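Local atomic coordinates of inositol-3-phosphate synthase (Caenorhabditis elegans, PDB entry 1VKO), a protein that binds nicotinamide-adenine-dinucleotide and belongs to the inositol phosphate synthases, a family of enzymes whose cofactor-binding part is of Rossmann type. Residues 372-375 with 376-380; 487-490 with 491-494. All blocks are in the same frame, centred on the assembly; numbering follows the deposited sequence.

Contact 1. Residues 372-375 with 376-380. With POP (pyrophosphate 2-), chain H; NAD (nicotinamide-adenine-dinucleotide), chain G.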
# COMPACT_ATOMS: atom_id res chain seq x y z
N SER A 372 19.21 -16.31 12.96
CA SER A 372 20.30 -16.07 11.99
C SER A 372 19.91 -14.87 11.11
O SER A 372 20.63 -13.85 11.04
CB SER A 372 20.56 -17.30 11.08
OG SER A 372 21.20 -18.40 11.73
N LYS A 373 18.77 -15.00 10.43
CA LYS A 373 18.26 -14.00 9.47
C LYS A 373 17.77 -12.66 10.06
O LYS A 373 18.12 -11.59 9.54
CB LYS A 373 17.16 -14.63 8.61
CG LYS A 373 16.68 -13.74 7.49
CD LYS A 373 17.64 -13.73 6.29
CE LYS A 373 17.63 -15.07 5.54
NZ LYS A 373 18.74 -15.03 4.55
N GLU A 374 16.93 -12.71 11.11
CA GLU A 374 16.53 -11.50 11.87
C GLU A 374 17.69 -10.55 12.20
O GLU A 374 17.58 -9.35 11.95
CB GLU A 374 15.81 -11.88 13.17
CG GLU A 374 15.28 -10.69 13.99
CD GLU A 374 14.50 -11.16 15.21
OE1 GLU A 374 15.00 -12.08 15.91
OE2 GLU A 374 13.38 -10.62 15.47
N ILE A 375 18.77 -11.08 12.78
CA ILE A 375 19.96 -10.27 13.13
C ILE A 375 20.54 -9.50 11.93
O ILE A 375 20.81 -8.30 12.04
CB ILE A 375 21.08 -11.14 13.81
CG1 ILE A 375 20.58 -11.76 15.13
CG2 ILE A 375 22.39 -10.30 14.01
CD1 ILE A 375 21.63 -12.60 15.88
N SER A 376 20.72 -10.20 10.80
CA SER A 376 21.35 -9.65 9.58
C SER A 376 20.46 -8.65 8.84
O SER A 376 20.97 -7.70 8.23
CB SER A 376 21.78 -10.77 8.62
OG SER A 376 20.65 -11.37 8.04
N LYS A 377 19.14 -8.88 8.87
CA LYS A 377 18.15 -7.91 8.37
C LYS A 377 18.05 -6.62 9.25
O LYS A 377 17.91 -5.49 8.73
CB LYS A 377 16.77 -8.59 8.19
CG LYS A 377 16.68 -9.63 7.02
CD LYS A 377 15.30 -10.31 6.98
CE LYS A 377 14.23 -9.44 6.28
NZ LYS A 377 13.98 -9.82 4.83
N SER A 378 18.12 -6.80 10.58
CA SER A 378 17.97 -5.72 11.56
C SER A 378 19.21 -4.82 11.66
O SER A 378 19.12 -3.72 12.21
CB SER A 378 17.67 -6.31 12.96
OG SER A 378 16.30 -6.70 13.11
N SER A 379 20.35 -5.27 11.14
CA SER A 379 21.66 -4.63 11.40
C SER A 379 22.05 -3.40 10.54
O SER A 379 22.99 -2.69 10.89
CB SER A 379 22.80 -5.68 11.37
OG SER A 379 23.18 -6.05 10.04
N VAL A 380 21.32 -3.15 9.45
CA VAL A 380 21.76 -2.23 8.37
C VAL A 380 21.59 -0.70 8.57
O VAL A 380 21.99 0.10 7.70
CB VAL A 380 21.19 -2.64 6.97
CG1 VAL A 380 21.87 -3.89 6.46
CG2 VAL A 380 19.67 -2.79 6.99
P1 POP H . 16.06 -9.23 1.48
O1 POP H . 17.02 -8.35 0.69
O2 POP H . 14.75 -9.36 0.74
O3 POP H . 15.79 -8.60 2.84
O POP H . 16.70 -10.73 1.62
P2 POP H . 16.03 -12.01 2.36
O4 POP H . 15.42 -12.91 1.29
O5 POP H . 17.12 -12.73 3.15
O6 POP H . 14.90 -11.71 3.35
PA NAD G . 16.37 -23.63 -0.97
O1A NAD G . 15.75 -24.47 0.04
O2A NAD G . 15.56 -23.70 -2.20
O5B NAD G . 17.86 -24.13 -1.14
C5B NAD G . 18.50 -24.84 -0.12
C4B NAD G . 19.09 -26.09 -0.73
O4B NAD G . 20.22 -26.46 0.02
C3B NAD G . 18.14 -27.25 -0.69
O3B NAD G . 18.41 -27.96 -1.89
C2B NAD G . 18.62 -28.14 0.43
O2B NAD G . 18.54 -29.46 -0.10
C1B NAD G . 20.10 -27.76 0.52
N9A NAD G . 20.84 -27.96 1.79
C8A NAD G . 20.44 -27.81 3.08
N7A NAD G . 21.47 -28.14 3.89
C5A NAD G . 22.54 -28.51 3.16
C6A NAD G . 23.83 -28.97 3.48
N6A NAD G . 24.25 -29.19 4.74
N1A NAD G . 24.68 -29.29 2.46
C2A NAD G . 24.28 -29.20 1.16
N3A NAD G . 23.02 -28.79 0.88
C4A NAD G . 22.15 -28.43 1.84
O3 NAD G . 16.55 -22.10 -0.46
PN NAD G . 17.06 -20.98 -1.46
O1N NAD G . 17.84 -21.67 -2.52
O2N NAD G . 15.90 -20.17 -1.84
O5D NAD G . 18.17 -20.13 -0.65
C5D NAD G . 19.20 -20.78 0.09
C4D NAD G . 19.83 -19.92 1.19
O4D NAD G . 20.14 -18.64 0.70
C3D NAD G . 18.93 -19.71 2.42
O3D NAD G . 19.71 -19.79 3.57
C2D NAD G . 18.53 -18.26 2.32
O2D NAD G . 18.31 -17.60 3.55
C1D NAD G . 19.75 -17.67 1.66
N1N NAD G . 19.33 -16.38 1.14
C2N NAD G . 18.37 -16.31 0.18
C3N NAD G . 17.97 -15.07 -0.27
C7N NAD G . 17.23 -15.06 -1.55
O7N NAD G . 16.92 -16.34 -2.08
N7N NAD G . 16.91 -13.90 -2.13
C4N NAD G . 18.56 -13.89 0.23
C5N NAD G . 19.52 -13.98 1.21
C6N NAD G . 19.90 -15.25 1.68

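Contact 2. Residues 487-490 with 491-494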
# COMPACT_ATOMS: atom_id res chain seq x y z
N VAL A 487 30.93 -9.07 6.68
CA VAL A 487 32.06 -9.41 7.48
C VAL A 487 33.23 -8.57 6.90
O VAL A 487 33.38 -8.44 5.67
CB VAL A 487 32.33 -10.93 7.37
CG1 VAL A 487 33.56 -11.38 8.19
CG2 VAL A 487 31.09 -11.71 7.83
N VAL A 488 34.02 -7.99 7.79
CA VAL A 488 35.03 -7.02 7.39
C VAL A 488 36.35 -7.26 8.15
O VAL A 488 36.34 -7.76 9.30
CB VAL A 488 34.54 -5.56 7.59
CG1 VAL A 488 33.25 -5.29 6.80
CG2 VAL A 488 34.41 -5.22 9.11
N PRO A 489 37.48 -6.89 7.55
CA PRO A 489 38.76 -7.08 8.21
C PRO A 489 38.71 -6.62 9.66
O PRO A 489 38.21 -5.55 9.93
CB PRO A 489 39.70 -6.22 7.39
CG PRO A 489 39.12 -6.31 6.01
CD PRO A 489 37.64 -6.28 6.22
N PRO A 490 39.22 -7.43 10.59
CA PRO A 490 39.19 -7.08 12.04
C PRO A 490 39.60 -5.62 12.34
O PRO A 490 40.56 -5.11 11.75
CB PRO A 490 40.18 -8.06 12.69
CG PRO A 490 40.63 -9.06 11.57
CD PRO A 490 39.83 -8.76 10.33
N GLY A 491 38.85 -4.98 13.23
CA GLY A 491 39.15 -3.61 13.66
C GLY A 491 38.75 -2.47 12.73
O GLY A 491 39.17 -1.32 12.92
N THR A 492 37.95 -2.78 11.71
CA THR A 492 37.49 -1.75 10.78
C THR A 492 35.95 -1.71 10.77
O THR A 492 35.31 -2.74 11.08
CB THR A 492 38.02 -1.98 9.38
OG1 THR A 492 37.48 -3.20 8.87
CG2 THR A 492 39.54 -2.21 9.39
N PRO A 493 35.36 -0.56 10.42
CA PRO A 493 33.92 -0.35 10.49
C PRO A 493 33.14 -1.04 9.38
O PRO A 493 33.59 -1.13 8.25
CB PRO A 493 33.79 1.15 10.32
CG PRO A 493 34.94 1.53 9.49
CD PRO A 493 36.05 0.66 9.94
N ILE A 494 31.94 -1.50 9.73
CA ILE A 494 30.97 -2.03 8.79
C ILE A 494 30.32 -0.89 8.02
O ILE A 494 30.06 0.18 8.56
CB ILE A 494 29.90 -2.83 9.54
CG1 ILE A 494 30.49 -4.16 10.05
CG2 ILE A 494 28.73 -3.09 8.65
CD1 ILE A 494 29.89 -4.64 11.37

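Contact 1. Residues 372-375 with 376-380
Lys373 and Lys377, one helical turn apart, lean over each other and send their ammonium groups into the same anion pocket. Lys377 NZ grips the pyrophosphate through both phosphoryl groups, 2.6 Å from POP O6 on one and 3.0 Å from POP O3 on the other. Lys373 NZ takes a third oxygen, POP O5 at 3.1 Å, and also reaches NAD O2D of the nicotinamide ribose at 2.8 Å, so that one amine joins the two bound groups. It also forms a salt bridge with Asp324. Lysine suits both sites because a long flexible chain delivers a multiple donor to a doubly charged anion; here Lys373 leaves the helix with CG opposite its own N (chi1 -174°) and then bends twice to turn its end toward POP.

Below the amines the chains meet through methylenes, Lys373 CG lying 3.7 Å from Lys377 CD. The backbone underneath is helical: Lys377 N bonds Lys373 O at 3.0 Å and is nearly straight (166° at the hydrogen). Ser376 OG sits 2.9 Å from the same carbonyl oxygen, Lys373 O, while also meeting Asp324, and its single proton could serve either acceptor; the same aspartate thus touches both Lys373 and Ser376. One residue on, Ser378 N bonds Glu374 O at 2.9 Å, with a weak additional bond from Ser378 OG. Small serines can turn a hydroxyl back to the helix in this way, while the carboxylate of Glu374 pairs with Arg371 instead.

The contact lies in the C-terminal part of helix 367-378 and runs on into the residues after it, with Lys373, Lys377 and Ser378 packed on strand 399-406, and Lys377 and Val380 on helix 329-342.

Contact 2. Residues 487-490 with 491-494
Pro489 and Thr492 close a type II beta turn at the head of a loop that has no regular secondary structure. Pro489 O is held twice by the same residue: Thr492 N lies 3.3 Å from it, and Thr492 OG1 only 2.7 Å. Both donors lie in the plane of the carbonyl, the hydroxyl on a lone pair. Threonine suits this corner because its OG1, placed between its own N and carbonyl carbon (chi1 65°), is turned back toward the oxygen that the backbone N already addresses. The two central residues also suit a type II turn. The ring of Pro490 confines phi to the negative range that the second residue of such a turn needs (here -45°), and Gly491 takes a positive phi of 79° with no CB to crowd Pro490 O.

The inner side of the turn is the tight part. Val488 directs its CB toward the returning arm of the loop, and its CG2 methyl comes within 3.3 Å of Thr492 O and 3.7 Å of Thr492 OG1, placing hydrocarbon beside the hydroxyl. Pro489, the buried member, lies against Ser477, and together with Thr492 and Pro493 it meets Phe525 of the second subunit, so this flank of the turn belongs to a subunit interface. By contrast, the apex is open: Pro490 and Gly491 are exposed to solvent, although Pro490 still brushes Glu314 on helix 307-316. At the mouth, where Ile494 is also exposed, the two arms of the loop meet much more loosely, through a single apolar touch of Val488 CG2 on Ile494 CG1 at 4.2 Å.

Overall arrangement
From the N terminus, the chain first reaches contact 1 near the end of helix 367-378, where successive helical turns meet and no loop is closed. It then builds strands 399-406, 413-423 and 429-439 and helix 440-458 before contact 2, which closes a tight turn between strand 469-470 and helix 498-513. The two are in series, neither nested nor crossing. The centres of contact 1 and contact 2 lie about 17 Å apart. The nearest atoms of contact 1 and contact 2 are about 6 Å apart, without touching. The segment after strand 320-321 lies near both: Asp324 serves contact 1, while Gly322 bonds the backbone of Val487. Contact 1 faces the bound ligands; contact 2 faces solvent and a second subunit.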